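Local coordinates for p800 reaction center core protein (Heliobacterium modesticaldum, PDB 5V8K) that forms the homodimeric core of a photosynthetic reaction center, holding the bacteriochlorophylls that drive light-powered charge separation and binding a [4Fe-4S] cluster, at residues F313-L318 and V405-T410; H390-P395 and Y442-F447; F447-I452 and L585-T590. All blocks are in the same frame, centred on the assembly; numbering follows the deposited sequence.

Contact 1: F313-L318 and V405-T410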
loop_
_atom_site.group_PDB
_atom_site.type_symbol
_atom_site.label_atom_id
_atom_site.label_comp_id
_atom_site.label_asym_id
_atom_site.label_seq_id
_atom_site.Cartn_x
_atom_site.Cartn_y
_atom_site.Cartn_z
ATOM N N PHE A 313 4.793 -12.049 -34.413
ATOM C CA PHE A 313 5.542 -12.824 -33.435
ATOM C C PHE A 313 5.394 -12.234 -32.033
ATOM O O PHE A 313 5.156 -12.964 -31.075
ATOM C CB PHE A 313 7.028 -12.909 -33.807
ATOM C CG PHE A 313 7.857 -13.487 -32.710
ATOM C CD1 PHE A 313 8.355 -12.661 -31.712
ATOM C CD2 PHE A 313 8.090 -14.849 -32.629
ATOM C CE1 PHE A 313 9.095 -13.175 -30.648
ATOM C CE2 PHE A 313 8.833 -15.382 -31.571
ATOM C CZ PHE A 313 9.342 -14.535 -30.583
ATOM N N GLN A 314 5.476 -10.913 -31.909
ATOM C CA GLN A 314 5.389 -10.257 -30.614
ATOM C C GLN A 314 4.074 -10.554 -29.899
ATOM O O GLN A 314 4.054 -10.817 -28.680
ATOM C CB GLN A 314 5.567 -8.760 -30.816
ATOM C CG GLN A 314 6.976 -8.384 -31.181
ATOM C CD GLN A 314 7.079 -6.944 -31.600
ATOM O OE1 GLN A 314 6.160 -6.392 -32.243
ATOM N NE2 GLN A 314 8.189 -6.317 -31.249
ATOM N N LYS A 315 2.957 -10.474 -30.625
ATOM C CA LYS A 315 1.655 -10.709 -30.002
ATOM C C LYS A 315 1.463 -12.179 -29.658
ATOM O O LYS A 315 0.984 -12.502 -28.572
ATOM C CB LYS A 315 0.526 -10.228 -30.904
ATOM C CG LYS A 315 0.571 -8.756 -31.253
ATOM C CD LYS A 315 -0.764 -8.281 -31.749
ATOM C CE LYS A 315 -0.673 -7.228 -32.801
ATOM N NZ LYS A 315 -0.523 -7.818 -34.153
ATOM N N LYS A 316 1.803 -13.084 -30.578
ATOM C CA LYS A 316 1.647 -14.510 -30.312
ATOM C C LYS A 316 2.490 -14.926 -29.114
ATOM O O LYS A 316 2.028 -15.655 -28.231
ATOM C CB LYS A 316 2.066 -15.340 -31.528
ATOM C CG LYS A 316 1.302 -15.073 -32.792
ATOM C CD LYS A 316 1.458 -16.230 -33.762
ATOM C CE LYS A 316 0.981 -15.876 -35.165
ATOM N NZ LYS A 316 1.489 -16.925 -36.141
ATOM N N PHE A 317 3.747 -14.490 -29.094
ATOM C CA PHE A 317 4.649 -14.878 -28.028
ATOM C C PHE A 317 4.227 -14.271 -26.698
ATOM O O PHE A 317 4.142 -14.973 -25.685
ATOM C CB PHE A 317 6.072 -14.474 -28.377
ATOM C CG PHE A 317 7.061 -14.967 -27.403
ATOM C CD1 PHE A 317 7.618 -16.220 -27.530
ATOM C CD2 PHE A 317 7.415 -14.191 -26.327
ATOM C CE1 PHE A 317 8.540 -16.676 -26.586
ATOM C CE2 PHE A 317 8.314 -14.650 -25.388
ATOM C CZ PHE A 317 8.870 -15.891 -25.526
ATOM N N LEU A 318 3.974 -12.963 -26.663
ATOM C CA LEU A 318 3.561 -12.397 -25.386
ATOM C C LEU A 318 2.210 -12.934 -24.946
ATOM O O LEU A 318 1.999 -13.131 -23.753
ATOM C CB LEU A 318 3.529 -10.877 -25.428
ATOM C CG LEU A 318 3.552 -10.235 -24.046
ATOM C CD1 LEU A 318 4.845 -10.537 -23.334
ATOM C CD2 LEU A 318 3.356 -8.699 -24.105
ATOM N N VAL A 405 10.652 -1.593 -31.359
ATOM C CA VAL A 405 9.335 -1.346 -31.921
ATOM C C VAL A 405 8.364 -2.357 -31.335
ATOM O O VAL A 405 8.749 -3.403 -30.799
ATOM C CB VAL A 405 9.318 -1.388 -33.467
ATOM C CG1 VAL A 405 10.257 -0.354 -34.055
ATOM C CG2 VAL A 405 9.695 -2.753 -33.979
ATOM N N SER A 406 7.093 -1.994 -31.366
ATOM C CA SER A 406 6.033 -2.844 -30.864
ATOM C C SER A 406 4.778 -2.548 -31.645
ATOM O O SER A 406 4.728 -1.568 -32.419
ATOM C CB SER A 406 5.802 -2.624 -29.364
ATOM O OG SER A 406 5.147 -1.390 -29.162
ATOM N N PRO A 407 3.737 -3.361 -31.518
ATOM C CA PRO A 407 2.476 -3.020 -32.176
ATOM C C PRO A 407 1.963 -1.660 -31.733
ATOM O O PRO A 407 1.325 -0.964 -32.528
ATOM C CB PRO A 407 1.538 -4.162 -31.770
ATOM C CG PRO A 407 2.441 -5.272 -31.336
ATOM C CD PRO A 407 3.679 -4.670 -30.834
ATOM N N TRP A 408 2.280 -1.241 -30.504
ATOM C CA TRP A 408 1.821 0.051 -30.009
ATOM C C TRP A 408 2.522 1.210 -30.724
ATOM O O TRP A 408 1.861 2.158 -31.164
ATOM C CB TRP A 408 2.012 0.111 -28.487
ATOM C CG TRP A 408 1.453 1.322 -27.873
ATOM C CD1 TRP A 408 0.184 1.493 -27.366
ATOM C CD2 TRP A 408 2.131 2.565 -27.700
ATOM N NE1 TRP A 408 0.041 2.781 -26.890
ATOM C CE2 TRP A 408 1.222 3.453 -27.081
ATOM C CE3 TRP A 408 3.425 3.022 -28.020
ATOM C CZ2 TRP A 408 1.554 4.770 -26.797
ATOM C CZ3 TRP A 408 3.760 4.335 -27.729
ATOM C CH2 TRP A 408 2.826 5.198 -27.136
ATOM N N THR A 409 3.857 1.139 -30.893
ATOM C CA THR A 409 4.570 2.232 -31.570
ATOM C C THR A 409 4.126 2.350 -33.020
ATOM O O THR A 409 4.049 3.453 -33.576
ATOM C CB THR A 409 6.102 2.050 -31.516
ATOM O OG1 THR A 409 6.501 0.849 -32.203
ATOM C CG2 THR A 409 6.626 2.008 -30.096
ATOM N N THR A 410 3.847 1.226 -33.661
ATOM C CA THR A 410 3.282 1.275 -35.000
ATOM C C THR A 410 1.857 1.833 -34.995
ATOM O O THR A 410 1.512 2.686 -35.823
ATOM C CB THR A 410 3.341 -0.117 -35.615
ATOM O OG1 THR A 410 4.716 -0.447 -35.857
ATOM C CG2 THR A 410 2.583 -0.182 -36.922
#

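Contact 2: H390-P395 and Y442-F447. With GBF (Bacteriochlorophyll g), chain B.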
loop_
_atom_site.group_PDB
_atom_site.type_symbol
_atom_site.label_atom_id
_atom_site.label_comp_id
_atom_site.label_asym_id
_atom_site.label_seq_id
_atom_site.Cartn_x
_atom_site.Cartn_y
_atom_site.Cartn_z
ATOM N N HIS A 390 5.246 -16.714 -14.586
ATOM C CA HIS A 390 4.838 -16.298 -15.924
ATOM C C HIS A 390 4.374 -14.851 -15.938
ATOM O O HIS A 390 4.604 -14.126 -16.910
ATOM C CB HIS A 390 3.734 -17.212 -16.444
ATOM C CG HIS A 390 4.203 -18.598 -16.698
ATOM N ND1 HIS A 390 4.539 -19.464 -15.683
ATOM C CD2 HIS A 390 4.473 -19.245 -17.851
ATOM C CE1 HIS A 390 4.944 -20.607 -16.205
ATOM N NE2 HIS A 390 4.903 -20.500 -17.518
ATOM N N PHE A 391 3.724 -14.427 -14.862
ATOM C CA PHE A 391 3.351 -13.027 -14.693
ATOM C C PHE A 391 4.583 -12.119 -14.739
ATOM O O PHE A 391 4.639 -11.160 -15.513
ATOM C CB PHE A 391 2.589 -12.928 -13.362
ATOM C CG PHE A 391 2.091 -11.573 -13.010
ATOM C CD1 PHE A 391 1.041 -11.001 -13.693
ATOM C CD2 PHE A 391 2.606 -10.911 -11.920
ATOM C CE1 PHE A 391 0.571 -9.752 -13.329
ATOM C CE2 PHE A 391 2.154 -9.686 -11.544
ATOM C CZ PHE A 391 1.149 -9.089 -12.246
ATOM N N THR A 392 5.587 -12.417 -13.902
ATOM C CA THR A 392 6.847 -11.679 -13.930
ATOM C C THR A 392 7.479 -11.698 -15.318
ATOM O O THR A 392 8.073 -10.713 -15.754
ATOM C CB THR A 392 7.815 -12.267 -12.885
ATOM O OG1 THR A 392 7.227 -12.161 -11.583
ATOM C CG2 THR A 392 9.089 -11.481 -12.876
ATOM N N MET A 393 7.369 -12.809 -16.026
ATOM C CA MET A 393 7.965 -12.890 -17.357
ATOM C C MET A 393 7.297 -11.953 -18.378
ATOM O O MET A 393 7.887 -11.715 -19.448
ATOM C CB MET A 393 7.890 -14.323 -17.906
ATOM C CG MET A 393 8.910 -15.317 -17.347
ATOM S SD MET A 393 9.051 -16.784 -18.407
ATOM C CE MET A 393 7.468 -17.554 -18.089
ATOM N N VAL A 394 6.100 -11.424 -18.097
ATOM C CA VAL A 394 5.425 -10.544 -19.076
ATOM C C VAL A 394 6.281 -9.292 -19.290
ATOM O O VAL A 394 6.668 -9.022 -20.433
ATOM C CB VAL A 394 3.979 -10.198 -18.655
ATOM C CG1 VAL A 394 3.390 -9.074 -19.493
ATOM C CG2 VAL A 394 3.080 -11.453 -18.790
ATOM N N PRO A 395 6.627 -8.517 -18.253
ATOM C CA PRO A 395 7.569 -7.409 -18.492
ATOM C C PRO A 395 8.950 -7.869 -18.966
ATOM O O PRO A 395 9.593 -7.144 -19.738
ATOM C CB PRO A 395 7.653 -6.677 -17.138
ATOM C CG PRO A 395 7.077 -7.603 -16.119
ATOM C CD PRO A 395 6.114 -8.529 -16.881
ATOM N N TYR A 442 11.896 -2.372 -14.178
ATOM C CA TYR A 442 11.293 -2.071 -12.880
ATOM C C TYR A 442 10.017 -2.867 -12.687
ATOM O O TYR A 442 9.731 -3.332 -11.574
ATOM C CB TYR A 442 10.979 -0.580 -12.734
ATOM C CG TYR A 442 12.122 0.357 -12.918
ATOM C CD1 TYR A 442 13.345 0.138 -12.303
ATOM C CD2 TYR A 442 11.992 1.474 -13.724
ATOM C CE1 TYR A 442 14.389 0.982 -12.501
ATOM C CE2 TYR A 442 13.059 2.361 -13.923
ATOM C CZ TYR A 442 14.265 2.109 -13.285
ATOM O OH TYR A 442 15.376 2.936 -13.494
ATOM N N LEU A 443 9.185 -2.963 -13.749
ATOM C CA LEU A 443 7.900 -3.608 -13.589
ATOM C C LEU A 443 8.089 -5.089 -13.294
ATOM O O LEU A 443 7.332 -5.675 -12.519
ATOM C CB LEU A 443 7.036 -3.385 -14.862
ATOM C CG LEU A 443 5.574 -3.822 -14.866
ATOM C CD1 LEU A 443 4.799 -3.140 -13.714
ATOM C CD2 LEU A 443 4.850 -3.559 -16.188
ATOM N N ALA A 444 9.098 -5.715 -13.896
ATOM C CA ALA A 444 9.350 -7.113 -13.571
ATOM C C ALA A 444 9.769 -7.270 -12.105
ATOM O O ALA A 444 9.336 -8.211 -11.422
ATOM C CB ALA A 444 10.383 -7.697 -14.521
ATOM N N ILE A 445 10.554 -6.319 -11.580
ATOM C CA ILE A 445 10.908 -6.337 -10.160
ATOM C C ILE A 445 9.650 -6.293 -9.296
ATOM O O ILE A 445 9.525 -7.036 -8.321
ATOM C CB ILE A 445 11.853 -5.170 -9.820
ATOM C CG1 ILE A 445 13.209 -5.295 -10.573
ATOM C CG2 ILE A 445 12.051 -5.080 -8.310
ATOM C CD1 ILE A 445 14.081 -6.500 -10.122
ATOM N N PHE A 446 8.728 -5.378 -9.615
ATOM C CA PHE A 446 7.447 -5.267 -8.908
ATOM C C PHE A 446 6.673 -6.578 -8.971
ATOM O O PHE A 446 6.177 -7.074 -7.955
ATOM C CB PHE A 446 6.567 -4.170 -9.537
ATOM C CG PHE A 446 6.938 -2.763 -9.173
ATOM C CD1 PHE A 446 6.924 -2.343 -7.864
ATOM C CD2 PHE A 446 7.248 -1.845 -10.161
ATOM C CE1 PHE A 446 7.267 -0.996 -7.524
ATOM C CE2 PHE A 446 7.601 -0.515 -9.853
ATOM C CZ PHE A 446 7.613 -0.098 -8.519
ATOM N N PHE A 447 6.478 -7.097 -10.187
ATOM C CA PHE A 447 5.694 -8.314 -10.395
ATOM C C PHE A 447 6.312 -9.525 -9.682
ATOM O O PHE A 447 5.600 -10.481 -9.332
ATOM C CB PHE A 447 5.586 -8.603 -11.904
ATOM C CG PHE A 447 4.520 -7.780 -12.658
ATOM C CD1 PHE A 447 3.909 -6.669 -12.102
ATOM C CD2 PHE A 447 4.148 -8.154 -13.930
ATOM C CE1 PHE A 447 2.942 -5.938 -12.820
ATOM C CE2 PHE A 447 3.183 -7.417 -14.652
ATOM C CZ PHE A 447 2.584 -6.316 -14.076
HETATM MG MG GBF B . 6.112 -22.241 -18.803
HETATM C CHA GBF B . 7.192 -23.943 -15.928
HETATM C CHB GBF B . 9.067 -20.747 -18.976
HETATM C CHC GBF B . 5.055 -21.139 -21.859
HETATM C CHD GBF B . 3.445 -24.670 -18.875
HETATM N NA GBF B . 7.699 -22.210 -17.636
HETATM C C1A GBF B . 7.980 -22.767 -16.445
HETATM C C2A GBF B . 9.401 -22.609 -15.971
HETATM C C3A GBF B . 9.703 -21.290 -16.696
HETATM C C4A GBF B . 8.779 -21.436 -17.854
HETATM C CMA GBF B . 9.405 -20.025 -15.865
HETATM C CAA GBF B . 10.401 -23.705 -16.375
HETATM C CBA GBF B . 10.826 -24.628 -15.233
HETATM C CGA GBF B . 12.062 -24.093 -14.528
HETATM O O1A GBF B . 13.131 -24.700 -14.569
HETATM O O2A GBF B . 11.908 -23.041 -13.531
HETATM N NB GBF B . 6.989 -21.086 -20.203
HETATM C C1B GBF B . 8.193 -20.543 -20.137
HETATM C C2B GBF B . 8.425 -19.858 -21.326
HETATM C C3B GBF B . 7.290 -19.992 -22.095
HETATM C C4B GBF B . 6.397 -20.740 -21.351
HETATM C CMB GBF B . 9.706 -19.141 -21.669
HETATM C CAB GBF B . 7.016 -19.481 -23.451
HETATM C CBB GBF B . 7.863 -18.936 -24.290
HETATM N NC GBF B . 4.643 -22.840 -20.072
HETATM C C1C GBF B . 4.301 -22.218 -21.201
HETATM C C2C GBF B . 3.067 -22.470 -21.973
HETATM C C3C GBF B . 2.748 -23.543 -21.036
HETATM C C4C GBF B . 3.610 -23.701 -19.959
HETATM C CMC GBF B . 2.155 -21.259 -21.768
HETATM C CAC GBF B . 1.519 -24.358 -21.175
HETATM C CBC GBF B . 0.560 -24.176 -22.326
HETATM N ND GBF B . 5.404 -23.851 -17.796
HETATM C C1D GBF B . 4.427 -24.741 -17.806
HETATM C C2D GBF B . 4.269 -25.902 -16.693
HETATM C C3D GBF B . 5.420 -25.422 -16.090
HETATM C C4D GBF B . 6.076 -24.301 -16.674
HETATM C CMD GBF B . 3.351 -27.048 -16.391
HETATM C CAD GBF B . 6.076 -25.694 -14.802
HETATM O OBD GBF B . 6.116 -26.697 -14.009
HETATM C CBD GBF B . 7.255 -24.780 -14.687
HETATM C CGD GBF B . 7.243 -24.053 -13.378
HETATM O O1D GBF B . 6.608 -23.036 -13.181
HETATM O O2D GBF B . 8.000 -24.562 -12.277
HETATM C CED GBF B . 7.784 -23.965 -10.996
#

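Contact 3: F447-I452 and L585-T590. With GBF (Bacteriochlorophyll g), chain D.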
loop_
_atom_site.group_PDB
_atom_site.type_symbol
_atom_site.label_atom_id
_atom_site.label_comp_id
_atom_site.label_asym_id
_atom_site.label_seq_id
_atom_site.Cartn_x
_atom_site.Cartn_y
_atom_site.Cartn_z
ATOM N N PHE A 447 6.478 -7.097 -10.187
ATOM C CA PHE A 447 5.694 -8.314 -10.395
ATOM C C PHE A 447 6.312 -9.525 -9.682
ATOM O O PHE A 447 5.600 -10.481 -9.332
ATOM C CB PHE A 447 5.586 -8.603 -11.904
ATOM C CG PHE A 447 4.520 -7.780 -12.658
ATOM C CD1 PHE A 447 3.909 -6.669 -12.102
ATOM C CD2 PHE A 447 4.148 -8.154 -13.930
ATOM C CE1 PHE A 447 2.942 -5.938 -12.820
ATOM C CE2 PHE A 447 3.183 -7.417 -14.652
ATOM C CZ PHE A 447 2.584 -6.316 -14.076
ATOM N N SER A 448 7.634 -9.515 -9.488
ATOM C CA SER A 448 8.324 -10.674 -8.912
ATOM C C SER A 448 7.891 -10.939 -7.485
ATOM O O SER A 448 8.132 -12.035 -6.969
ATOM C CB SER A 448 9.850 -10.500 -8.965
ATOM O OG SER A 448 10.316 -9.575 -7.977
ATOM N N LEU A 449 7.255 -9.973 -6.840
ATOM C CA LEU A 449 6.624 -10.234 -5.555
ATOM C C LEU A 449 5.542 -11.304 -5.612
ATOM O O LEU A 449 5.257 -11.907 -4.568
ATOM C CB LEU A 449 6.017 -8.960 -4.970
ATOM C CG LEU A 449 7.078 -7.899 -4.690
ATOM C CD1 LEU A 449 6.450 -6.606 -4.258
ATOM C CD2 LEU A 449 8.070 -8.363 -3.611
ATOM N N GLN A 450 4.929 -11.553 -6.786
ATOM C CA GLN A 450 4.003 -12.670 -6.915
ATOM C C GLN A 450 4.686 -14.032 -6.943
ATOM O O GLN A 450 3.995 -15.060 -6.893
ATOM C CB GLN A 450 3.164 -12.480 -8.193
ATOM C CG GLN A 450 2.224 -11.336 -8.098
ATOM C CD GLN A 450 1.514 -11.369 -6.794
ATOM O OE1 GLN A 450 1.841 -10.624 -5.882
ATOM N NE2 GLN A 450 0.585 -12.308 -6.661
ATOM N N VAL A 451 6.007 -14.062 -7.043
ATOM C CA VAL A 451 6.786 -15.279 -6.836
ATOM C C VAL A 451 7.284 -15.366 -5.390
ATOM O O VAL A 451 7.090 -16.372 -4.704
ATOM C CB VAL A 451 7.966 -15.330 -7.836
ATOM C CG1 VAL A 451 8.803 -16.554 -7.617
ATOM C CG2 VAL A 451 7.462 -15.255 -9.293
ATOM N N ILE A 452 7.885 -14.279 -4.900
ATOM C CA ILE A 452 8.549 -14.296 -3.611
ATOM C C ILE A 452 7.548 -14.507 -2.474
ATOM O O ILE A 452 7.789 -15.298 -1.566
ATOM C CB ILE A 452 9.371 -13.006 -3.430
ATOM C CG1 ILE A 452 10.522 -13.021 -4.444
ATOM C CG2 ILE A 452 9.969 -12.905 -1.999
ATOM C CD1 ILE A 452 11.174 -11.654 -4.681
ATOM N N LEU A 585 13.215 0.853 -3.352
ATOM C CA LEU A 585 12.732 0.899 -1.982
ATOM C C LEU A 585 11.391 0.189 -1.775
ATOM O O LEU A 585 11.141 -0.326 -0.680
ATOM C CB LEU A 585 12.623 2.347 -1.523
ATOM C CG LEU A 585 13.928 3.084 -1.281
ATOM C CD1 LEU A 585 13.608 4.524 -0.919
ATOM C CD2 LEU A 585 14.774 2.431 -0.164
ATOM N N PHE A 586 10.500 0.213 -2.772
ATOM C CA PHE A 586 9.229 -0.486 -2.665
ATOM C C PHE A 586 9.483 -1.978 -2.495
ATOM O O PHE A 586 9.010 -2.607 -1.539
ATOM C CB PHE A 586 8.387 -0.174 -3.935
ATOM C CG PHE A 586 7.028 -0.710 -3.920
ATOM C CD1 PHE A 586 6.787 -2.037 -4.108
ATOM C CD2 PHE A 586 5.969 0.141 -3.765
ATOM C CE1 PHE A 586 5.490 -2.537 -4.148
ATOM C CE2 PHE A 586 4.655 -0.320 -3.813
ATOM C CZ PHE A 586 4.422 -1.683 -3.991
ATOM N N PHE A 587 10.321 -2.447 -3.369
ATOM C CA PHE A 587 10.742 -3.849 -3.400
ATOM C C PHE A 587 11.488 -4.271 -2.083
ATOM O O PHE A 587 11.155 -5.212 -1.433
ATOM C CB PHE A 587 11.627 -4.219 -4.606
ATOM C CG PHE A 587 11.994 -5.689 -4.688
ATOM C CD1 PHE A 587 11.078 -6.628 -5.111
ATOM C CD2 PHE A 587 13.269 -6.142 -4.382
ATOM C CE1 PHE A 587 11.420 -7.934 -5.210
ATOM C CE2 PHE A 587 13.592 -7.454 -4.481
ATOM C CZ PHE A 587 12.670 -8.348 -4.906
ATOM N N LYS A 588 12.501 -3.521 -1.693
ATOM C CA LYS A 588 13.302 -3.880 -0.530
ATOM C C LYS A 588 12.541 -3.705 0.775
ATOM O O LYS A 588 12.758 -4.465 1.717
ATOM C CB LYS A 588 14.602 -3.077 -0.498
ATOM C CG LYS A 588 15.655 -3.624 -1.467
ATOM C CD LYS A 588 16.003 -5.100 -1.128
ATOM C CE LYS A 588 17.107 -5.709 -1.978
ATOM N NZ LYS A 588 17.407 -7.098 -1.399
ATOM N N MET A 589 11.692 -2.685 0.891
ATOM C CA MET A 589 10.916 -2.566 2.127
ATOM C C MET A 589 9.912 -3.713 2.279
ATOM O O MET A 589 9.641 -4.160 3.402
ATOM C CB MET A 589 10.210 -1.217 2.198
ATOM C CG MET A 589 11.123 -0.014 2.407
ATOM S SD MET A 589 12.168 -0.097 3.863
ATOM C CE MET A 589 13.644 -0.566 3.056
ATOM N N THR A 590 9.378 -4.217 1.173
ATOM C CA THR A 590 8.580 -5.436 1.239
ATOM C C THR A 590 9.425 -6.594 1.750
ATOM O O THR A 590 9.010 -7.342 2.642
ATOM C CB THR A 590 8.014 -5.770 -0.131
ATOM O OG1 THR A 590 7.152 -4.704 -0.594
ATOM C CG2 THR A 590 7.253 -7.035 -0.053
HETATM MG MG GBF D . -1.391 -8.510 -4.661
HETATM C CHA GBF D . -3.191 -7.749 -1.746
HETATM C CHB GBF D . -3.545 -10.951 -5.243
HETATM C CHC GBF D . -0.148 -8.484 -7.887
HETATM C CHD GBF D . 0.529 -5.581 -4.082
HETATM N NA GBF D . -2.949 -9.289 -3.667
HETATM C C1A GBF D . -3.478 -9.040 -2.432
HETATM C C2A GBF D . -4.541 -9.959 -1.853
HETATM C C3A GBF D . -4.649 -10.950 -3.016
HETATM C C4A GBF D . -3.624 -10.377 -4.026
HETATM C CMA GBF D . -4.273 -12.330 -2.520
HETATM C CAA GBF D . -5.932 -9.430 -1.472
HETATM C CBA GBF D . -6.690 -10.496 -0.681
HETATM C CGA GBF D . -7.772 -11.109 -1.569
HETATM O O1A GBF D . -8.001 -10.752 -2.727
HETATM O O2A GBF D . -8.631 -12.072 -0.943
HETATM N NB GBF D . -1.855 -9.531 -6.346
HETATM C C1B GBF D . -2.677 -10.594 -6.397
HETATM C C2B GBF D . -2.605 -11.174 -7.680
HETATM C C3B GBF D . -1.651 -10.445 -8.386
HETATM C C4B GBF D . -1.188 -9.453 -7.504
HETATM C CMB GBF D . -3.380 -12.369 -8.123
HETATM C CAB GBF D . -1.119 -10.661 -9.741
HETATM C CBB GBF D . -1.258 -11.704 -10.477
HETATM N NC GBF D . -0.205 -7.230 -5.774
HETATM C C1C GBF D . 0.331 -7.452 -6.969
HETATM C C2C GBF D . 1.473 -6.695 -7.600
HETATM C C3C GBF D . 1.572 -5.908 -6.354
HETATM C C4C GBF D . 0.648 -6.238 -5.372
HETATM C CMC GBF D . 2.644 -7.567 -7.981
HETATM C CAC GBF D . 2.574 -4.849 -6.131
HETATM C CBC GBF D . 3.626 -4.355 -7.149
HETATM N ND GBF D . -1.217 -7.071 -3.313
HETATM C C1D GBF D . -0.544 -5.953 -3.155
HETATM C C2D GBF D . -0.906 -4.909 -2.025
HETATM C C3D GBF D . -1.907 -5.779 -1.583
HETATM C C4D GBF D . -2.111 -6.999 -2.273
HETATM C CMD GBF D . -0.307 -3.593 -1.666
HETATM C CAD GBF D . -2.799 -5.861 -0.420
HETATM O OBD GBF D . -3.230 -4.947 0.381
HETATM C CBD GBF D . -3.652 -7.098 -0.503
HETATM C CGD GBF D . -3.488 -7.898 0.771
HETATM O O1D GBF D . -2.782 -8.896 0.908
HETATM O O2D GBF D . -4.164 -7.409 1.951
HETATM C CED GBF D . -3.885 -8.009 3.205
HETATM C C1 GBF D . -9.709 -12.646 -1.667
HETATM C C2 GBF D . -10.865 -11.702 -1.703
HETATM C C3 GBF D . -11.929 -11.888 -0.910
HETATM C C4 GBF D . -11.933 -13.019 0.081
HETATM C C5 GBF D . -13.086 -10.933 -0.977
HETATM C C6 GBF D . -14.360 -11.565 -1.560
HETATM C C7 GBF D . -14.179 -11.819 -3.048
HETATM C C8 GBF D . -15.062 -11.462 -3.993
HETATM C C9 GBF D . -16.302 -10.714 -3.678
HETATM C C10 GBF D . -14.758 -11.740 -5.439
HETATM C C11 GBF D . -13.680 -10.741 -5.821
HETATM C C12 GBF D . -14.326 -9.391 -5.873
HETATM C C13 GBF D . -13.758 -8.291 -5.380
HETATM C C14 GBF D . -14.513 -7.026 -5.528
HETATM C C15 GBF D . -12.453 -8.283 -4.685
HETATM O O HOH W 1 0.457 -10.103 -3.818
#

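Contact 1: F313-L318 and V405-T410
Gln314 reaches from helix 311-344 to the turn that leads into helix 407-411. Its NE2 donates to Val405 O at 3.0 Å, with an N-H...O angle of 146°. The donor stands above the carbonyl plane, 37° out of it. On the other branch OE1 lies 3.3 Å from Pro407 CD. Gln314 CG stands beside the backbone N, anti to the carbonyl carbon (chi1 -71°), and the extended chain beyond it carries the amide across to the turn. The aliphatic part of Lys315 lies alongside the proline ring and runs the opposite way, CE 3.9 Å from Pro407 CB. Farther out, Gln314 NE2 also donates to Phe401 O, and OE1 accepts from His311 ND1. These bonds would fix the rotation of the buried amide. An alanine in place of Gln314 would probably leave the Val405 and Phe401 carbonyls and His311 ND1 without this partner and open a gap beside Pro407. Lys315 makes a cation-pi contact with Trp555 of the second subunit. Ser406 OG accepts weakly from Trp408 N and Thr409 N, and is hydrogen-bonded to Glu548 of the second subunit. This is a serine N-cap with proline at the first helical position, its entering turn bonded by a glutamine amide at the subunit interface.

Contact 2: H390-P395 and Y442-F447
Two antiparallel helices meet here, beside a histidine-ligated bacteriochlorophyll site. The axes of 390-395 and 442-447 approach to 7.9 Å at an angle of 169°. The main contact is an offset stack of Phe391 and Phe447, with centroids 3.9 Å apart and planes at 16°. Phe391 CZ lies over the centre of the Phe447 ring, while Phe447 CD2 lies toward the rim of the Phe391 ring. The opposite face of Phe447 carries CG of Leu443. Phe391, Leu443 and Phe447 also border an 8(1)-OH-chlorophyll aF. Phe391 has CG anti to its backbone N (chi1 -179°), and from there its ring reaches the neighbouring helix. Pro395 packs CG tightly against Ala444 CA at 3.4 Å, and its CD meets Phe447 CD2 at 3.6 Å. The small CB of Ala444, 3.7 Å from Pro395 CG, is consistent with so close a fit. Thr392 sets CG2 3.6 Å from Ala444 O, while its OG1 is hydrogen-bonded to Gly388 O. On another side of helix 376-401, His390 NE2 binds the magnesium of a bacteriochlorophyll g at 2.5 Å. His390 ND1 is hydrogen-bonded to Ala386 O, which would help set the ring's rotation. Met393 CE lies over one face of that imidazole, toward the rim, and touches the pigment. Antiparallel transmembrane packing is joined here to axial histidine ligation of a bacteriochlorophyll, as of chlorophylls in photosystem I.

Contact 3: F447-I452 and L585-T590
The Phe587 ring is met at its edge, near its plane, by CD1 of Ile452, 3.6 Å from CZ. Leu449 CD2 approaches the same ring obliquely, 3.7 Å from Phe587 CE1. Ser448 OG also comes in obliquely, 3.4 Å from Phe587 CE1. Phe586 receives Leu449 CD1 at its edge, 4.2 Å from CE1, and the Phe446 ring packs edge-to-face with it. The two methyls of Leu449 are thus shared between two phenylalanines of helix 575-599. Leu449 also meets Thr590 tip to tip, CD2 to CG2 at 3.9 Å. Phe587 has CG anti to its backbone N (chi1 -176°), and its ring extends from there toward helix 449-459. Phe586 and Thr590 also touch a bacteriochlorophyll g', and the Trp532 ring meets that of Phe586. Thr590 OG1 donates to Phe586 O at 3.0 Å, and Thr590 N reaches that oxygen from the opposite face of its carbonyl plane. Ser448 OG is hydrogen-bonded to Ile445 O. Gln450 belongs to a pigment site: its OE1 accepts from a water, and that water binds the magnesium of a bacteriochlorophyll g at 2.6 Å. The chain bends at chi2 (-46°), which places CD close to the pigment ring. Together these are apolar packing of two transmembrane helices and a bacteriochlorophyll g whose magnesium is bound by a water that Gln450 holds.

Contacts 2 and 3 are neighbours, with centres about 10 Å apart, and share Phe447. Helices 437-447 and 449-459 follow each other in the chain and link them. Contact 1 lies farther out, its centre about 17 Å from that of contact 2 and about 27 Å from that of contact 3. It still touches contact 2, through Leu318 CD1 and Val394 O at 3.7 Å. The segments of contacts 1 and 2 alternate along the chain, whereas contact 3 opens at the residue where contact 2 closes. From the periphery of the chain toward its centre, they join helix 311-344 to 407-411, 376-401 to 437-447, and 449-459 to 575-599, near pigments held by His390 and, through water, by Gln450.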